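Local coordinates for hydroquinone dioxygenase small subunit (Pseudomonas sp., PDB 4ZXA), which is the small, cupin-fold subunit of a two-subunit hydroquinone 1,2-dioxygenase, an enzyme that probably opens the hydroquinone ring with molecular oxygen, at residues Glu160-Ala163 and Glu164-Lys168; Gln45-Lys48 and Pro49-Val53. One frame throughout, in Å; residues are numbered along the deposited sequence.

Contact 1 (Glu160-Ala163 and Glu164-Lys168)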
# COMPACT_ATOMS: atom_id res chain seq x y z
N GLU A 160 16.40 -4.59 -39.68
CA GLU A 160 16.51 -5.20 -38.37
C GLU A 160 17.97 -5.41 -38.01
O GLU A 160 18.75 -5.95 -38.80
CB GLU A 160 15.76 -6.53 -38.33
CG GLU A 160 14.25 -6.40 -38.39
CD GLU A 160 13.57 -7.76 -38.42
OE1 GLU A 160 13.48 -8.36 -39.51
OE2 GLU A 160 13.14 -8.25 -37.35
N LYS A 161 18.34 -4.97 -36.82
CA LYS A 161 19.69 -5.21 -36.32
C LYS A 161 19.66 -5.27 -34.81
O LYS A 161 20.38 -4.52 -34.13
CB LYS A 161 20.66 -4.13 -36.83
CG LYS A 161 20.16 -2.68 -36.78
CD LYS A 161 21.33 -1.74 -36.50
CE LYS A 161 21.27 -0.45 -37.32
NZ LYS A 161 22.27 0.58 -36.80
N TRP A 162 18.82 -6.16 -34.30
CA TRP A 162 18.58 -6.27 -32.87
C TRP A 162 19.87 -6.42 -32.07
O TRP A 162 20.09 -5.72 -31.09
CB TRP A 162 17.59 -7.41 -32.57
CG TRP A 162 16.30 -7.27 -33.34
CD1 TRP A 162 15.97 -7.89 -34.50
CD2 TRP A 162 15.18 -6.43 -33.00
NE1 TRP A 162 14.73 -7.49 -34.92
CE2 TRP A 162 14.22 -6.59 -34.02
CE3 TRP A 162 14.90 -5.55 -31.94
CZ2 TRP A 162 12.99 -5.92 -34.01
CZ3 TRP A 162 13.69 -4.88 -31.93
CH2 TRP A 162 12.75 -5.07 -32.97
N ALA A 163 20.74 -7.33 -32.49
CA ALA A 163 21.95 -7.61 -31.71
C ALA A 163 22.81 -6.36 -31.58
O ALA A 163 23.54 -6.20 -30.60
CB ALA A 163 22.74 -8.76 -32.33
N GLU A 164 22.68 -5.45 -32.54
CA GLU A 164 23.44 -4.21 -32.51
C GLU A 164 22.85 -3.18 -31.56
O GLU A 164 23.60 -2.40 -30.96
CB GLU A 164 23.49 -3.59 -33.90
CG GLU A 164 24.42 -4.25 -34.89
CD GLU A 164 24.49 -3.45 -36.18
OE1 GLU A 164 24.81 -2.24 -36.11
OE2 GLU A 164 24.19 -4.02 -37.26
N ILE A 165 21.52 -3.14 -31.46
CA ILE A 165 20.87 -2.04 -30.73
C ILE A 165 20.32 -2.37 -29.33
O ILE A 165 20.14 -1.47 -28.53
CB ILE A 165 19.75 -1.37 -31.55
CG1 ILE A 165 18.70 -2.38 -32.00
CG2 ILE A 165 20.33 -0.63 -32.72
CD1 ILE A 165 17.33 -1.75 -32.27
N CYS A 166 20.06 -3.64 -29.05
CA CYS A 166 19.43 -4.00 -27.77
C CYS A 166 20.43 -4.55 -26.77
O CYS A 166 21.46 -5.09 -27.15
CB CYS A 166 18.32 -5.03 -27.98
SG CYS A 166 17.05 -4.46 -29.12
N LEU A 167 20.09 -4.42 -25.50
CA LEU A 167 20.90 -4.99 -24.44
C LEU A 167 20.96 -6.49 -24.58
O LEU A 167 20.03 -7.11 -25.08
CB LEU A 167 20.31 -4.65 -23.08
CG LEU A 167 20.30 -3.17 -22.72
CD1 LEU A 167 19.67 -3.00 -21.34
CD2 LEU A 167 21.74 -2.64 -22.75
N LYS A 168 22.06 -7.08 -24.11
CA LYS A 168 22.30 -8.50 -24.28
C LYS A 168 22.98 -9.05 -23.02
O LYS A 168 22.33 -9.46 -22.05
CB LYS A 168 23.16 -8.74 -25.52
CG LYS A 168 23.28 -10.19 -25.97
CD LYS A 168 23.15 -10.27 -27.50
CE LYS A 168 23.61 -11.62 -28.05
NZ LYS A 168 23.05 -12.76 -27.26
OXT LYS A 168 24.21 -9.08 -22.94
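Cys166 brings its sulfur to the rim of the Trp162 indole, SG lying 3.7 Å from CE3 and close to the ring plane, a sulfur-aromatic contact at the edge of the ring. SG stands beside its own backbone N, anti to the carbonyl carbon (chi1 -57°), which carries it to that edge. This is the tightly packed, buried side of a single-turn helix, residues 162-165, close to the C-terminus of the chain. The indole is gripped at another point of its edge as well: NE1 donates to OE2 of Glu160 at 3.0 Å, a nearly straight bond (172°) lying in the ring plane, which should fix the rotation of the ring. Cys166 N closes the turn on Trp162 O at 2.9 Å, while Lys161, the N-cap residue, offers its carbonyl O to the amides of both Glu164 and Ile165. The other side is looser, with Glu164 exposed to solvent. There Glu164 reaches back across the Lys161 chain, its OE1 3.5 Å from Lys161 CD, yet the salt bridge from Lys161 NZ to Glu164 OE1 is long at 3.9 Å. With an alanine in place of Lys161, Glu164 would probably lose its charged mate and Ser47 the ammonium group bonded to its OG. The helix is laid against strand 52-58, with Trp162 on Val54 and Leu57; Ile337 of the large subunit packs on Trp162, and its Phe339 on Ala163 and Cys166.

Contact 2 (Gln45-Lys48 and Pro49-Val53)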
# COMPACT_ATOMS: atom_id res chain seq x y z
N GLN A 45 21.66 7.87 -33.45
CA GLN A 45 23.01 8.39 -33.36
C GLN A 45 23.96 7.51 -34.14
O GLN A 45 25.02 7.96 -34.57
CB GLN A 45 23.47 8.47 -31.91
CG GLN A 45 24.86 9.07 -31.70
CD GLN A 45 25.39 8.86 -30.28
OE1 GLN A 45 25.74 7.74 -29.89
NE2 GLN A 45 25.42 9.94 -29.49
N ASN A 46 23.59 6.25 -34.32
CA ASN A 46 24.49 5.26 -34.90
C ASN A 46 23.97 4.66 -36.20
O ASN A 46 24.32 3.53 -36.56
CB ASN A 46 24.77 4.13 -33.91
CG ASN A 46 25.42 4.62 -32.63
OD1 ASN A 46 25.24 4.03 -31.57
ND2 ASN A 46 26.16 5.72 -32.72
N SER A 47 23.15 5.43 -36.90
CA SER A 47 22.55 4.95 -38.14
C SER A 47 22.69 5.98 -39.25
O SER A 47 23.00 7.14 -38.99
CB SER A 47 21.08 4.58 -37.89
OG SER A 47 20.99 3.57 -36.89
N LYS A 48 22.49 5.53 -40.49
CA LYS A 48 22.63 6.40 -41.65
C LYS A 48 21.37 7.24 -41.79
O LYS A 48 20.32 6.88 -41.27
CB LYS A 48 22.81 5.57 -42.92
CG LYS A 48 23.90 4.53 -42.87
CD LYS A 48 23.82 3.65 -44.12
CE LYS A 48 24.71 2.42 -44.01
NZ LYS A 48 24.37 1.58 -42.81
N PRO A 49 21.46 8.36 -42.49
CA PRO A 49 20.26 9.18 -42.60
C PRO A 49 19.10 8.41 -43.21
O PRO A 49 19.25 7.85 -44.30
CB PRO A 49 20.70 10.33 -43.50
CG PRO A 49 22.14 10.50 -43.14
CD PRO A 49 22.66 9.09 -42.96
N TYR A 50 17.98 8.37 -42.49
CA TYR A 50 16.73 7.80 -43.00
C TYR A 50 16.71 6.29 -43.17
O TYR A 50 15.82 5.74 -43.80
CB TYR A 50 16.29 8.52 -44.27
CG TYR A 50 16.01 9.98 -44.03
CD1 TYR A 50 14.90 10.38 -43.27
CD2 TYR A 50 16.85 10.97 -44.53
CE1 TYR A 50 14.63 11.72 -43.05
CE2 TYR A 50 16.60 12.31 -44.31
CZ TYR A 50 15.49 12.69 -43.56
OH TYR A 50 15.23 14.03 -43.34
N GLU A 51 17.71 5.62 -42.61
CA GLU A 51 17.66 4.18 -42.49
C GLU A 51 16.51 3.86 -41.51
O GLU A 51 16.53 4.29 -40.36
CB GLU A 51 18.99 3.68 -41.91
CG GLU A 51 19.27 2.22 -42.13
CD GLU A 51 20.48 1.77 -41.34
OE1 GLU A 51 21.25 2.65 -40.88
OE2 GLU A 51 20.66 0.54 -41.16
N LYS A 52 15.51 3.12 -41.98
CA LYS A 52 14.35 2.79 -41.16
C LYS A 52 14.65 1.64 -40.18
O LYS A 52 14.46 0.48 -40.50
CB LYS A 52 13.15 2.49 -42.06
CG LYS A 52 12.83 3.65 -43.05
CD LYS A 52 11.76 3.25 -44.10
CE LYS A 52 10.37 3.74 -43.72
NZ LYS A 52 10.22 5.25 -43.92
N VAL A 53 15.15 1.96 -38.99
CA VAL A 53 15.62 0.91 -38.09
C VAL A 53 14.48 0.46 -37.21
O VAL A 53 13.91 1.26 -36.45
CB VAL A 53 16.81 1.37 -37.17
CG1 VAL A 53 17.20 0.24 -36.21
CG2 VAL A 53 18.03 1.82 -38.00
O HOH W 1 18.22 6.17 -39.33
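Lys48 and Glu51 are the first and last residues of a type II beta turn, with Pro49 and Tyr50 at its corners, that leads from the loop after helix 40-45 into strand 52-58 of the cupin beta fold. The turn is closed by Glu51 N donating to Lys48 O at 3.2 Å, from above the carbonyl plane, and Tyr50 takes the positive phi expected at the third position. The Glu51 side chain points toward the residues before the bend; CG lies anti to the backbone N (chi1 -161°) and the extended chain carries the carboxylate to Lys48. Its OE1 receives the amide of Lys48 at 3.2 Å, nearly head-on to the C-O bond and almost straight (168°). The Lys48 chain slants across the same carboxylate, with CG 3.8 Å from OE1 of Glu51; NZ curls over at the last torsion (chi4 58°) into a long salt bridge with that oxygen. Ser47 approaches from beside Lys48, its CB 3.6 Å from Glu51 OE1, and its OG also meets the CG2 methyl of Val53. That hydroxyl is bonded outside the turn, to Val43 O, while Tyr50 points away from Lys48 and bonds through OH to Gly70 O. A water bridges the turn, donating to Lys48 O at 2.9 Å and to Glu51 O at 2.7 Å.

How the contacts relate
Contact 2 comes first along the chain and contact 1 ends it, yet the two touch in space, their centres about 14 Å apart. The join is the Lys161 side chain of contact 1, which reaches into the turn region of contact 2: NZ lies 3.3 Å from Ser47 OG, a probable hydrogen bond, and CE packs 4.0 Å from both Glu51 OE2 and Val53 CG2. Lys161 therefore stands near two carboxylates, Glu164 and Glu51, one in each contact. The C-terminal turn is thereby tied to the start of strand 52-58. Contact 1 also meets the large subunit, whereas contact 2 is touched by no other protein chain of the assembly.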